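ORF48 (Lactococcus phage TP901-1, PDB 3U6X) forms part of the phage tail baseplate, where its immunoglobulin-like domain probably helps hold the receptor-binding protein BPP for adhesion to the host cell. Local coordinates at residues V[17-21]-V[42-48]; V[23-29]-V[82-87]; V[73-79]-V[95-100]. The contacts are given in a common frame with arbitrary orientation. Residue numbers count along the deposited sequence, not the author numbering.

From the N terminus, the chain runs up 17-21 and straight into 23-29, then returns along 42-48 to lie antiparallel to 17-21. Interaction 1 thus closes a 20-residue excursion. Interaction 2 crosses it, because 23-29 belongs to that excursion but packs against the hairpin 82-87 much later in the chain. The two touch where Y21 and V87 meet on neighbouring strands 16-22 and 86-92. Interaction 3 crosses interaction 2 in turn: 73-79 precedes 82-87, and 95-100 follows it. Interactions 1 and 3 are in series, their centres about 17 Å apart. Interaction 1 joins strands in the middle of the sheet, whereas interaction 3 brings its two outermost strands, 70-74 and 97-102, towards each other.

Interaction 1. Residues V[17-21]-V[42-48]; sequences KVTSY and TIYNVPV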
ATOM      1  N   LYS V  17      42.771 -16.639  20.062  1.00 41.12           N
ATOM      2  CA  LYS V  17      42.676 -16.649  21.511  1.00 40.32           C
ATOM      3  C   LYS V  17      42.800 -18.090  21.989  1.00 43.50           C
ATOM      4  O   LYS V  17      42.128 -18.997  21.462  1.00 42.49           O
ATOM      5  CB  LYS V  17      41.385 -15.981  21.979  1.00 42.87           C
ATOM      6  CG  LYS V  17      41.491 -14.472  22.068  1.00 55.26           C
ATOM      7  CD  LYS V  17      40.096 -13.845  22.015  1.00 70.66           C
ATOM      8  CE  LYS V  17      40.131 -12.348  22.189  1.00 83.50           C
ATOM      9  NZ  LYS V  17      38.784 -11.758  21.982  1.00 94.25           N
ATOM     10  N   VAL V  18      43.745 -18.313  22.928  1.00 39.32           N
ATOM     11  CA  VAL V  18      44.066 -19.642  23.442  1.00 38.04           C
ATOM     12  C   VAL V  18      43.642 -19.748  24.894  1.00 43.76           C
ATOM     13  O   VAL V  18      43.869 -18.805  25.658  1.00 44.04           O
ATOM     14  CB  VAL V  18      45.562 -20.014  23.230  1.00 40.33           C
ATOM     15  CG1 VAL V  18      45.850 -21.446  23.671  1.00 39.66           C
ATOM     16  CG2 VAL V  18      45.972 -19.828  21.778  1.00 39.85           C
ATOM     17  N   THR V  19      43.004 -20.892  25.252  1.00 40.89           N
ATOM     18  CA  THR V  19      42.530 -21.245  26.591  1.00 40.61           C
ATOM     19  C   THR V  19      43.002 -22.659  27.002  1.00 45.68           C
ATOM     20  O   THR V  19      43.179 -23.547  26.160  1.00 44.95           O
ATOM     21  CB  THR V  19      41.020 -21.055  26.741  1.00 46.33           C
ATOM     22  OG1 THR V  19      40.321 -21.754  25.712  1.00 47.05           O
ATOM     23  CG2 THR V  19      40.606 -19.613  26.788  1.00 43.19           C
ATOM     24  N   SER V  20      43.190 -22.849  28.313  1.00 42.47           N
ATOM     25  CA  SER V  20      43.638 -24.095  28.933  1.00 41.62           C
ATOM     26  C   SER V  20      42.624 -24.508  29.989  1.00 45.55           C
ATOM     27  O   SER V  20      42.246 -23.698  30.842  1.00 45.95           O
ATOM     28  CB  SER V  20      45.004 -23.891  29.582  1.00 43.74           C
ATOM     29  OG  SER V  20      45.502 -25.096  30.132  1.00 53.15           O
ATOM     30  N   TYR V  21      42.165 -25.754  29.917  1.00 40.56           N
ATOM     31  CA  TYR V  21      41.189 -26.305  30.857  1.00 39.89           C
ATOM     32  C   TYR V  21      41.261 -27.835  30.925  1.00 46.99           C
ATOM     33  O   TYR V  21      41.718 -28.497  29.986  1.00 46.32           O
ATOM     34  CB  TYR V  21      39.746 -25.822  30.563  1.00 39.42           C
ATOM     35  CG  TYR V  21      39.325 -25.970  29.119  1.00 38.72           C
ATOM     36  CD1 TYR V  21      39.550 -24.948  28.198  1.00 39.58           C
ATOM     37  CD2 TYR V  21      38.717 -27.139  28.666  1.00 38.89           C
ATOM     38  CE1 TYR V  21      39.227 -25.104  26.856  1.00 38.68           C
ATOM     39  CE2 TYR V  21      38.364 -27.295  27.330  1.00 39.70           C
ATOM     40  CZ  TYR V  21      38.636 -26.280  26.425  1.00 47.43           C
ATOM     41  OH  TYR V  21      38.284 -26.428  25.108  1.00 50.04           O
ATOM     42  N   THR V  42      38.588 -24.854  35.935  1.00 42.06           N
ATOM     43  CA  THR V  42      38.974 -23.456  35.711  1.00 40.62           C
ATOM     44  C   THR V  42      39.545 -23.290  34.307  1.00 41.56           C
ATOM     45  O   THR V  42      40.365 -24.102  33.875  1.00 40.59           O
ATOM     46  CB  THR V  42      39.941 -22.958  36.835  1.00 46.53           C
ATOM     47  OG1 THR V  42      39.362 -23.238  38.107  1.00 50.21           O
ATOM     48  CG2 THR V  42      40.233 -21.461  36.767  1.00 39.57           C
ATOM     49  N   ILE V  43      39.075 -22.270  33.592  1.00 36.27           N
ATOM     50  CA  ILE V  43      39.528 -21.927  32.230  1.00 34.84           C
ATOM     51  C   ILE V  43      40.585 -20.832  32.378  1.00 39.82           C
ATOM     52  O   ILE V  43      40.315 -19.778  32.963  1.00 39.89           O
ATOM     53  CB  ILE V  43      38.357 -21.484  31.306  1.00 36.25           C
ATOM     54  CG1 ILE V  43      37.382 -22.627  31.058  1.00 35.06           C
ATOM     55  CG2 ILE V  43      38.864 -20.861  29.979  1.00 36.24           C
ATOM     56  CD1 ILE V  43      36.039 -22.178  30.683  1.00 33.92           C
ATOM     57  N   TYR V  44      41.795 -21.103  31.866  1.00 36.59           N
ATOM     58  CA  TYR V  44      42.916 -20.167  31.936  1.00 36.47           C
ATOM     59  C   TYR V  44      43.190 -19.521  30.583  1.00 40.79           C
ATOM     60  O   TYR V  44      43.365 -20.211  29.579  1.00 39.98           O
ATOM     61  CB  TYR V  44      44.166 -20.875  32.461  1.00 37.57           C
ATOM     62  CG  TYR V  44      43.992 -21.480  33.841  1.00 39.69           C
ATOM     63  CD1 TYR V  44      44.298 -20.753  34.986  1.00 41.83           C
ATOM     64  CD2 TYR V  44      43.574 -22.799  33.999  1.00 40.30           C
ATOM     65  CE1 TYR V  44      44.152 -21.307  36.254  1.00 43.58           C
ATOM     66  CE2 TYR V  44      43.403 -23.356  35.262  1.00 41.21           C
ATOM     67  CZ  TYR V  44      43.698 -22.609  36.388  1.00 50.65           C
ATOM     68  OH  TYR V  44      43.546 -23.154  37.642  1.00 53.05           O
ATOM     69  N   ASN V  45      43.178 -18.186  30.545  1.00 38.34           N
ATOM     70  CA  ASN V  45      43.485 -17.449  29.319  1.00 38.39           C
ATOM     71  C   ASN V  45      44.989 -17.525  29.118  1.00 42.17           C
ATOM     72  O   ASN V  45      45.747 -17.070  29.984  1.00 42.44           O
ATOM     73  CB  ASN V  45      42.997 -15.995  29.389  1.00 38.81           C
ATOM     74  CG  ASN V  45      41.517 -15.765  29.121  1.00 50.44           C
ATOM     75  OD1 ASN V  45      40.685 -16.679  29.016  1.00 46.22           O
ATOM     76  ND2 ASN V  45      41.152 -14.511  29.011  1.00 40.76           N
ATOM     77  N   VAL V  46      45.419 -18.217  28.052  1.00 37.78           N
ATOM     78  CA  VAL V  46      46.837 -18.428  27.758  1.00 38.11           C
ATOM     79  C   VAL V  46      47.428 -17.146  27.107  1.00 44.36           C
ATOM     80  O   VAL V  46      46.874 -16.662  26.107  1.00 45.92           O
ATOM     81  CB  VAL V  46      47.060 -19.709  26.891  1.00 40.92           C
ATOM     82  CG1 VAL V  46      48.531 -19.942  26.595  1.00 40.12           C
ATOM     83  CG2 VAL V  46      46.471 -20.937  27.570  1.00 40.40           C
ATOM     84  N   PRO V  47      48.513 -16.556  27.667  1.00 40.21           N
ATOM     85  CA  PRO V  47      49.114 -15.379  27.003  1.00 40.35           C
ATOM     86  C   PRO V  47      49.782 -15.827  25.697  1.00 48.33           C
ATOM     87  O   PRO V  47      50.457 -16.869  25.661  1.00 49.93           O
ATOM     88  CB  PRO V  47      50.128 -14.845  28.022  1.00 41.10           C
ATOM     89  CG  PRO V  47      50.357 -15.933  28.974  1.00 45.24           C
ATOM     90  CD  PRO V  47      49.316 -17.004  28.825  1.00 41.20           C
ATOM     91  N   VAL V  48      49.512 -15.098  24.600  1.00 44.44           N
ATOM     92  CA  VAL V  48      50.055 -15.460  23.296  1.00 43.28           C
ATOM     93  C   VAL V  48      50.805 -14.323  22.631  1.00 46.41           C
ATOM     94  O   VAL V  48      50.531 -13.147  22.870  1.00 44.48           O
ATOM     95  CB  VAL V  48      49.012 -16.130  22.337  1.00 46.43           C
ATOM     96  CG1 VAL V  48      48.468 -17.418  22.931  1.00 45.95           C
ATOM     97  CG2 VAL V  48      47.869 -15.176  21.950  1.00 45.92           C
TER
HETATM   98  O   HOH W   1      45.093 -15.844  24.298  1.00 42.17           O
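V18, S20 and V46 have the largest shares of the buried surface, all three on one face of the two strands. The axes of 17-21 and 43-46 approach to 4.6 Å at 145°, antiparallel. S20 and Y44 form a hydrogen-bonded pair: S20 N donates to Y44 O at 2.9 Å, and S20 O accepts from Y44 N at 2.8 Å. S20 CB also rests 3.9 Å from V46 CG2. At V18 the ladder begins to open. V46 N still reaches V18 O at 2.9 Å, but V18 N and V46 O lie too far apart to bond directly, so water 1 spans the gap, accepting from V18 N at 3.1 Å and donating to V46 O at 2.7 Å. This is a central pair in the antiparallel sheet of the immunoglobulin-like domain, joined by a long excursion rather than a tight turn; the other edge of 17-21 is bonded to strand 86-92. V18 also touches V48, CG2 to CG1 at 3.7 Å, and the pair continues onto V59, while V46 packs on M61 and Y65. On the reverse face T19 and N45 form a non-hydrogen-bonded pair, with T19 CG2 3.7 Å from N45 OD1. I43 and Y44 join an antiparallel ladder with a strand of another copy of this protein, carrying the sheet across that interface, and Y21 OH is hydrogen-bonded to the backbone of a BPP chain.

Interaction 2. Residues V[23-29]-V[82-87]; sequences NAIGTET and IKETQV
The segment 23-29 has no regular secondary structure; it winds into a compact coil that sits against the tip of hairpin 82-87. Within the coil, A24 O accepts both T27 N at 2.9 Å and T27 OG1 at 2.7 Å, closing a type II turn with I25 at phi/psi -42/122 and G26 at 80/8. N23 is left-handed, at 62/29.

On the hairpin, I82 is extended and points at the coil, its CG2 3.9 Å from T27 CG2. K83 opens the turn: K83 N donates to Q86 O at 2.9 Å and Q86 N to K83 O at 3.1 Å. Between them E84 (63/-111) and T85 (-88/-14) make a type II' turn, so this is a two-residue beta hairpin, linking strands 78-83 and 86-92 of the immunoglobulin-like domain. E84 adds little: its CB points sideways and the carboxylate leads off. T85 is the main contact residue, its CA 4.7 Å from that of T27. With chi1 p, its CG2 rests against the coil, 3.2 Å from T29 OG1, 3.4 Å from T27 O and 3.7 Å from N23 OD1. Its carbonyl supplies the one hydrogen bond between the segments, N23 N to T85 O at 2.9 Å, and T85 CA makes a CA-H...O contact of 3.5 Å with T27 O. Q86 turns away, reaching S20 OG through a weak hydrogen bond. V87, chi1 t, points back to the coil with CG2 3.9 Å from T27 CG2, so the T27 methyl, carried on a p rotamer, touches both I82 and V87. Beyond the coil lies BPP, to whose backbone I25 is hydrogen-bonded.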
ATOM      1  N   ASN V  23      39.098 -31.561  32.379  1.00 52.25           N
ATOM      2  CA  ASN V  23      37.809 -32.226  32.586  1.00 52.02           C
ATOM      3  C   ASN V  23      36.629 -31.746  31.744  1.00 56.03           C
ATOM      4  O   ASN V  23      35.476 -31.904  32.152  1.00 55.62           O
ATOM      5  CB  ASN V  23      37.466 -32.362  34.089  1.00 50.56           C
ATOM      6  CG  ASN V  23      38.265 -33.441  34.777  1.00 74.53           C
ATOM      7  OD1 ASN V  23      38.452 -34.552  34.246  1.00 68.40           O
ATOM      8  ND2 ASN V  23      38.718 -33.145  35.992  1.00 64.16           N
ATOM      9  N   ALA V  24      36.892 -31.230  30.542  1.00 52.45           N
ATOM     10  CA  ALA V  24      35.816 -30.798  29.659  1.00 52.23           C
ATOM     11  C   ALA V  24      35.028 -32.043  29.223  1.00 56.27           C
ATOM     12  O   ALA V  24      35.523 -33.158  29.332  1.00 56.38           O
ATOM     13  CB  ALA V  24      36.403 -30.083  28.451  1.00 52.81           C
ATOM     14  N   ILE V  25      33.808 -31.854  28.768  1.00 52.49           N
ATOM     15  CA  ILE V  25      32.914 -32.899  28.293  1.00 52.13           C
ATOM     16  C   ILE V  25      33.654 -33.931  27.412  1.00 55.50           C
ATOM     17  O   ILE V  25      34.348 -33.544  26.471  1.00 54.93           O
ATOM     18  CB  ILE V  25      31.682 -32.157  27.647  1.00 55.33           C
ATOM     19  CG1 ILE V  25      30.416 -32.342  28.453  1.00 56.41           C
ATOM     20  CG2 ILE V  25      31.437 -32.330  26.140  1.00 55.81           C
ATOM     21  CD1 ILE V  25      30.342 -31.455  29.641  1.00 68.14           C
ATOM     22  N   GLY V  26      33.605 -35.200  27.818  1.00 52.09           N
ATOM     23  CA  GLY V  26      34.222 -36.305  27.095  1.00 52.49           C
ATOM     24  C   GLY V  26      35.714 -36.492  27.280  1.00 59.08           C
ATOM     25  O   GLY V  26      36.305 -37.322  26.580  1.00 59.56           O
ATOM     26  N   THR V  27      36.346 -35.741  28.217  1.00 56.38           N
ATOM     27  CA  THR V  27      37.785 -35.879  28.482  1.00 56.33           C
ATOM     28  C   THR V  27      38.021 -36.489  29.855  1.00 62.03           C
ATOM     29  O   THR V  27      39.143 -36.887  30.165  1.00 62.72           O
ATOM     30  CB  THR V  27      38.555 -34.568  28.274  1.00 58.08           C
ATOM     31  OG1 THR V  27      38.141 -33.623  29.251  1.00 54.62           O
ATOM     32  CG2 THR V  27      38.400 -34.005  26.875  1.00 54.43           C
ATOM     33  N   GLU V  28      36.960 -36.569  30.674  1.00 58.70           N
ATOM     34  CA  GLU V  28      36.994 -37.136  32.020  1.00 58.95           C
ATOM     35  C   GLU V  28      37.515 -38.580  32.001  1.00 65.38           C
ATOM     36  O   GLU V  28      37.145 -39.344  31.107  1.00 64.77           O
ATOM     37  CB  GLU V  28      35.601 -37.079  32.664  1.00 60.11           C
ATOM     38  CG  GLU V  28      34.888 -35.737  32.553  1.00 68.12           C
ATOM     39  CD  GLU V  28      33.727 -35.649  31.567  1.00 82.78           C
ATOM     40  OE1 GLU V  28      33.840 -36.202  30.447  1.00 69.83           O
ATOM     41  OE2 GLU V  28      32.717 -34.987  31.903  1.00 66.56           O
ATOM     42  N   THR V  29      38.400 -38.936  32.957  1.00 64.12           N
ATOM     43  CA  THR V  29      39.041 -40.254  33.055  1.00 64.82           C
ATOM     44  C   THR V  29      38.040 -41.407  33.140  1.00 69.88           C
ATOM     45  O   THR V  29      38.117 -42.341  32.337  1.00 68.62           O
ATOM     46  CB  THR V  29      40.095 -40.289  34.190  1.00 74.60           C
ATOM     47  OG1 THR V  29      40.983 -39.183  34.057  1.00 76.63           O
ATOM     48  CG2 THR V  29      40.913 -41.577  34.193  1.00 72.30           C
ATOM     49  N   ILE V  82      44.164 -32.326  22.731  1.00 45.65           N
ATOM     50  CA  ILE V  82      43.697 -33.103  23.891  1.00 45.97           C
ATOM     51  C   ILE V  82      44.726 -34.168  24.312  1.00 53.50           C
ATOM     52  O   ILE V  82      45.133 -34.989  23.492  1.00 54.01           O
ATOM     53  CB  ILE V  82      42.291 -33.723  23.662  1.00 48.14           C
ATOM     54  CG1 ILE V  82      41.310 -32.696  23.074  1.00 48.21           C
ATOM     55  CG2 ILE V  82      41.736 -34.344  24.947  1.00 48.01           C
ATOM     56  CD1 ILE V  82      39.948 -33.231  22.566  1.00 50.44           C
ATOM     57  N   LYS V  83      45.157 -34.120  25.585  1.00 51.75           N
ATOM     58  CA  LYS V  83      46.047 -35.085  26.213  1.00 52.41           C
ATOM     59  C   LYS V  83      45.323 -35.509  27.485  1.00 58.32           C
ATOM     60  O   LYS V  83      45.406 -34.822  28.504  1.00 58.75           O
ATOM     61  CB  LYS V  83      47.448 -34.495  26.494  1.00 55.14           C
ATOM     62  CG  LYS V  83      48.478 -35.532  26.948  1.00 70.78           C
ATOM     63  CD  LYS V  83      49.858 -34.925  27.165  1.00 84.99           C
ATOM     64  CE  LYS V  83      50.589 -35.547  28.339  1.00102.28           C
ATOM     65  NZ  LYS V  83      49.987 -35.178  29.656  1.00114.98           N
ATOM     66  N   GLU V  84      44.552 -36.605  27.384  1.00 55.29           N
ATOM     67  CA  GLU V  84      43.740 -37.207  28.447  1.00 55.39           C
ATOM     68  C   GLU V  84      42.650 -36.224  28.912  1.00 57.55           C
ATOM     69  O   GLU V  84      41.751 -35.935  28.134  1.00 57.42           O
ATOM     70  CB  GLU V  84      44.591 -37.775  29.620  1.00 57.58           C
ATOM     71  CG  GLU V  84      45.757 -38.692  29.257  1.00 75.22           C
ATOM     72  CD  GLU V  84      46.889 -38.776  30.277  1.00115.58           C
ATOM     73  OE1 GLU V  84      47.205 -37.760  30.944  1.00118.06           O
ATOM     74  OE2 GLU V  84      47.496 -39.866  30.370  1.00121.28           O
ATOM     75  N   THR V  85      42.742 -35.688  30.144  1.00 52.28           N
ATOM     76  CA  THR V  85      41.789 -34.732  30.715  1.00 51.24           C
ATOM     77  C   THR V  85      42.127 -33.278  30.378  1.00 52.95           C
ATOM     78  O   THR V  85      41.302 -32.400  30.607  1.00 52.67           O
ATOM     79  CB  THR V  85      41.705 -34.902  32.252  1.00 59.91           C
ATOM     80  OG1 THR V  85      42.916 -34.472  32.897  1.00 57.86           O
ATOM     81  CG2 THR V  85      41.354 -36.308  32.671  1.00 58.30           C
ATOM     82  N   GLN V  86      43.340 -33.021  29.883  1.00 48.11           N
ATOM     83  CA  GLN V  86      43.844 -31.678  29.585  1.00 47.60           C
ATOM     84  C   GLN V  86      43.606 -31.258  28.136  1.00 49.96           C
ATOM     85  O   GLN V  86      43.914 -32.005  27.205  1.00 50.00           O
ATOM     86  CB  GLN V  86      45.333 -31.571  29.990  1.00 48.55           C
ATOM     87  CG  GLN V  86      45.973 -30.183  29.855  1.00 57.08           C
ATOM     88  CD  GLN V  86      45.396 -29.073  30.702  1.00 67.38           C
ATOM     89  OE1 GLN V  86      44.915 -29.288  31.836  1.00 50.64           O
ATOM     90  NE2 GLN V  86      45.496 -27.842  30.156  1.00 63.78           N
ATOM     91  N   VAL V  87      43.038 -30.048  27.962  1.00 44.24           N
ATOM     92  CA  VAL V  87      42.739 -29.464  26.655  1.00 42.45           C
ATOM     93  C   VAL V  87      43.407 -28.091  26.520  1.00 44.67           C
ATOM     94  O   VAL V  87      43.423 -27.310  27.469  1.00 43.73           O
ATOM     95  CB  VAL V  87      41.205 -29.382  26.364  1.00 45.76           C
ATOM     96  CG1 VAL V  87      40.927 -28.767  24.992  1.00 45.32           C
ATOM     97  CG2 VAL V  87      40.521 -30.745  26.475  1.00 45.36           C
TER

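Interaction 3. Residues V[73-79]-V[95-100]; sequences LIDDGTL and AKITKG
Segment 73-79 is a hairpin: strand residues from L73 lead into a turn at D75-G77, and the chain returns through T78 and L79. I74 N to T78 O at 3.1 Å ties its legs, and the turn is tight, with D76 N only 2.5 Å from I74 O and a weak bond of 3.0 Å from T78 N to D76 O. Segment 95-100 is extended from I97 on, apart from a classic beta bulge at T98 (-105/-25) and K99 (-163/146), both facing E7. No hydrogen bond joins the two segments. Their CA atoms are 4.2 Å apart at G77-K96 but 7.3 Å at L73-K99, so the backbones diverge and side chains fill the gap.

I97, chi1 m, is the wedge: its CD1 lies 3.5 Å from L79 N, 3.8 Å from L79 CB and 3.8 Å from G77 O. L73, with chi1 at -136°, lays its two methyls on the strand, CD2 3.3 Å from I97 O and CD1 3.2 Å from T98 O. L79, chi1 t, puts CD1 3.5 Å from G100 CA, where a CB would clash with it. At the turn, K96 stretches along the hairpin, CE 3.4 Å from D75 O, and water 2 weakly links D75 O (3.3 Å) to K96 NZ (3.4 Å).

Strands 70-74 and 97-102 are the outermost of the sheet within this chain, yet L73 of the first lies against the second, and L79 of strand 78-83 packs on I97 beside it. I97 also packs on L6 and M92, and L79 on F4 and F90, joining strands 3-8 and 86-92.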
ATOM      1  N   LEU V  73      40.678 -31.118  14.857  1.00 78.72           N
ATOM      2  CA  LEU V  73      40.145 -30.009  14.088  1.00 79.60           C
ATOM      3  C   LEU V  73      38.643 -30.100  14.066  1.00 85.49           C
ATOM      4  O   LEU V  73      38.080 -31.105  13.621  1.00 86.10           O
ATOM      5  CB  LEU V  73      40.685 -30.002  12.653  1.00 79.84           C
ATOM      6  CG  LEU V  73      41.122 -28.646  12.099  1.00 84.34           C
ATOM      7  CD1 LEU V  73      41.853 -28.817  10.822  1.00 84.85           C
ATOM      8  CD2 LEU V  73      39.971 -27.703  11.925  1.00 85.03           C
ATOM      9  N   ILE V  74      38.000 -29.058  14.570  1.00 82.35           N
ATOM     10  CA  ILE V  74      36.544 -28.961  14.614  1.00 82.81           C
ATOM     11  C   ILE V  74      36.134 -28.124  13.427  1.00 90.30           C
ATOM     12  O   ILE V  74      36.682 -27.036  13.236  1.00 90.02           O
ATOM     13  CB  ILE V  74      36.033 -28.421  15.981  1.00 85.22           C
ATOM     14  CG1 ILE V  74      36.264 -29.458  17.080  1.00 85.79           C
ATOM     15  CG2 ILE V  74      34.563 -28.040  15.937  1.00 84.71           C
ATOM     16  CD1 ILE V  74      37.532 -29.287  17.799  1.00 96.58           C
ATOM     17  N   ASP V  75      35.201 -28.658  12.608  1.00 89.34           N
ATOM     18  CA  ASP V  75      34.661 -28.097  11.353  1.00 89.69           C
ATOM     19  C   ASP V  75      34.264 -26.579  11.301  1.00 91.76           C
ATOM     20  O   ASP V  75      33.564 -26.149  10.371  1.00 91.51           O
ATOM     21  CB  ASP V  75      33.611 -29.046  10.716  1.00 92.25           C
ATOM     22  CG  ASP V  75      32.691 -29.738  11.706  1.00104.17           C
ATOM     23  OD1 ASP V  75      31.816 -29.054  12.281  1.00105.30           O
ATOM     24  OD2 ASP V  75      32.827 -30.974  11.882  1.00109.36           O
ATOM     25  N   ASP V  76      34.756 -25.775  12.286  1.00 85.81           N
ATOM     26  CA  ASP V  76      34.591 -24.321  12.364  1.00 84.05           C
ATOM     27  C   ASP V  76      35.940 -23.619  12.726  1.00 84.05           C
ATOM     28  O   ASP V  76      37.013 -24.179  12.439  1.00 84.22           O
ATOM     29  CB  ASP V  76      33.396 -23.931  13.268  1.00 85.76           C
ATOM     30  CG  ASP V  76      33.654 -23.909  14.766  1.00 92.74           C
ATOM     31  OD1 ASP V  76      33.677 -24.991  15.379  1.00 93.18           O
ATOM     32  OD2 ASP V  76      33.767 -22.798  15.330  1.00 94.64           O
ATOM     33  N   GLY V  77      35.879 -22.421  13.328  1.00 76.05           N
ATOM     34  CA  GLY V  77      37.056 -21.655  13.732  1.00 73.57           C
ATOM     35  C   GLY V  77      37.722 -22.101  15.029  1.00 71.51           C
ATOM     36  O   GLY V  77      38.215 -21.248  15.784  1.00 70.86           O
ATOM     37  N   THR V  78      37.738 -23.448  15.305  1.00 62.88           N
ATOM     38  CA  THR V  78      38.351 -24.030  16.501  1.00 60.37           C
ATOM     39  C   THR V  78      39.170 -25.306  16.306  1.00 58.31           C
ATOM     40  O   THR V  78      38.731 -26.234  15.641  1.00 58.04           O
ATOM     41  CB  THR V  78      37.438 -24.037  17.742  1.00 69.52           C
ATOM     42  OG1 THR V  78      37.664 -25.220  18.510  1.00 73.45           O
ATOM     43  CG2 THR V  78      35.987 -23.917  17.423  1.00 66.56           C
ATOM     44  N   LEU V  79      40.360 -25.329  16.905  1.00 50.54           N
ATOM     45  CA  LEU V  79      41.277 -26.467  16.937  1.00 48.67           C
ATOM     46  C   LEU V  79      41.566 -26.735  18.409  1.00 49.83           C
ATOM     47  O   LEU V  79      41.779 -25.791  19.190  1.00 48.67           O
ATOM     48  CB  LEU V  79      42.592 -26.149  16.203  1.00 48.42           C
ATOM     49  CG  LEU V  79      43.654 -27.274  16.129  1.00 53.02           C
ATOM     50  CD1 LEU V  79      44.342 -27.270  14.813  1.00 53.07           C
ATOM     51  CD2 LEU V  79      44.689 -27.161  17.221  1.00 55.21           C
ATOM     52  N   ALA V  95      37.774 -16.437  10.516  1.00 52.95           N
ATOM     53  CA  ALA V  95      38.406 -17.409   9.606  1.00 52.10           C
ATOM     54  C   ALA V  95      38.281 -18.781  10.175  1.00 56.34           C
ATOM     55  O   ALA V  95      37.934 -18.912  11.347  1.00 55.78           O
ATOM     56  CB  ALA V  95      39.867 -17.076   9.376  1.00 52.76           C
ATOM     57  N   LYS V  96      38.532 -19.804   9.348  1.00 54.08           N
ATOM     58  CA  LYS V  96      38.489 -21.206   9.759  1.00 54.67           C
ATOM     59  C   LYS V  96      39.897 -21.773   9.788  1.00 58.13           C
ATOM     60  O   LYS V  96      40.688 -21.462   8.895  1.00 57.48           O
ATOM     61  CB  LYS V  96      37.658 -22.025   8.753  1.00 58.29           C
ATOM     62  CG  LYS V  96      36.156 -21.833   8.853  1.00 73.24           C
ATOM     63  CD  LYS V  96      35.466 -22.993   8.181  1.00 82.37           C
ATOM     64  CE  LYS V  96      34.117 -23.256   8.774  1.00 95.38           C
ATOM     65  NZ  LYS V  96      33.045 -22.978   7.790  1.00107.51           N
ATOM     66  N   ILE V  97      40.211 -22.606  10.803  1.00 54.50           N
ATOM     67  CA  ILE V  97      41.510 -23.279  10.864  1.00 54.11           C
ATOM     68  C   ILE V  97      41.403 -24.459   9.889  1.00 59.87           C
ATOM     69  O   ILE V  97      40.388 -25.158   9.886  1.00 60.40           O
ATOM     70  CB  ILE V  97      41.910 -23.724  12.300  1.00 56.33           C
ATOM     71  CG1 ILE V  97      41.860 -22.536  13.274  1.00 56.35           C
ATOM     72  CG2 ILE V  97      43.306 -24.383  12.309  1.00 55.94           C
ATOM     73  CD1 ILE V  97      41.481 -22.874  14.668  1.00 65.36           C
ATOM     74  N   THR V  98      42.402 -24.628   9.027  1.00 56.39           N
ATOM     75  CA  THR V  98      42.414 -25.712   8.045  1.00 55.79           C
ATOM     76  C   THR V  98      43.397 -26.825   8.443  1.00 58.15           C
ATOM     77  O   THR V  98      43.211 -27.975   8.036  1.00 58.46           O
ATOM     78  CB  THR V  98      42.629 -25.164   6.617  1.00 62.66           C
ATOM     79  OG1 THR V  98      43.967 -24.682   6.450  1.00 62.86           O
ATOM     80  CG2 THR V  98      41.608 -24.095   6.241  1.00 58.56           C
ATOM     81  N   LYS V  99      44.427 -26.479   9.252  1.00 52.60           N
ATOM     82  CA  LYS V  99      45.463 -27.388   9.744  1.00 51.66           C
ATOM     83  C   LYS V  99      46.154 -26.741  10.930  1.00 53.53           C
ATOM     84  O   LYS V  99      46.324 -25.524  10.955  1.00 52.41           O
ATOM     85  CB  LYS V  99      46.504 -27.664   8.636  1.00 54.12           C
ATOM     86  CG  LYS V  99      47.292 -28.959   8.812  1.00 74.01           C
ATOM     87  CD  LYS V  99      48.411 -29.147   7.767  1.00 87.88           C
ATOM     88  CE  LYS V  99      47.950 -29.250   6.324  1.00104.47           C
ATOM     89  NZ  LYS V  99      46.849 -30.232   6.138  1.00116.97           N
ATOM     90  N   GLY V 100      46.557 -27.567  11.882  1.00 49.65           N
ATOM     91  CA  GLY V 100      47.313 -27.143  13.050  1.00 49.33           C
ATOM     92  C   GLY V 100      48.410 -28.126  13.394  1.00 52.88           C
ATOM     93  O   GLY V 100      48.185 -29.338  13.354  1.00 53.13           O
TER
HETATM   94  O   HOH W   2      31.206 -23.795  10.536  1.00 63.28           O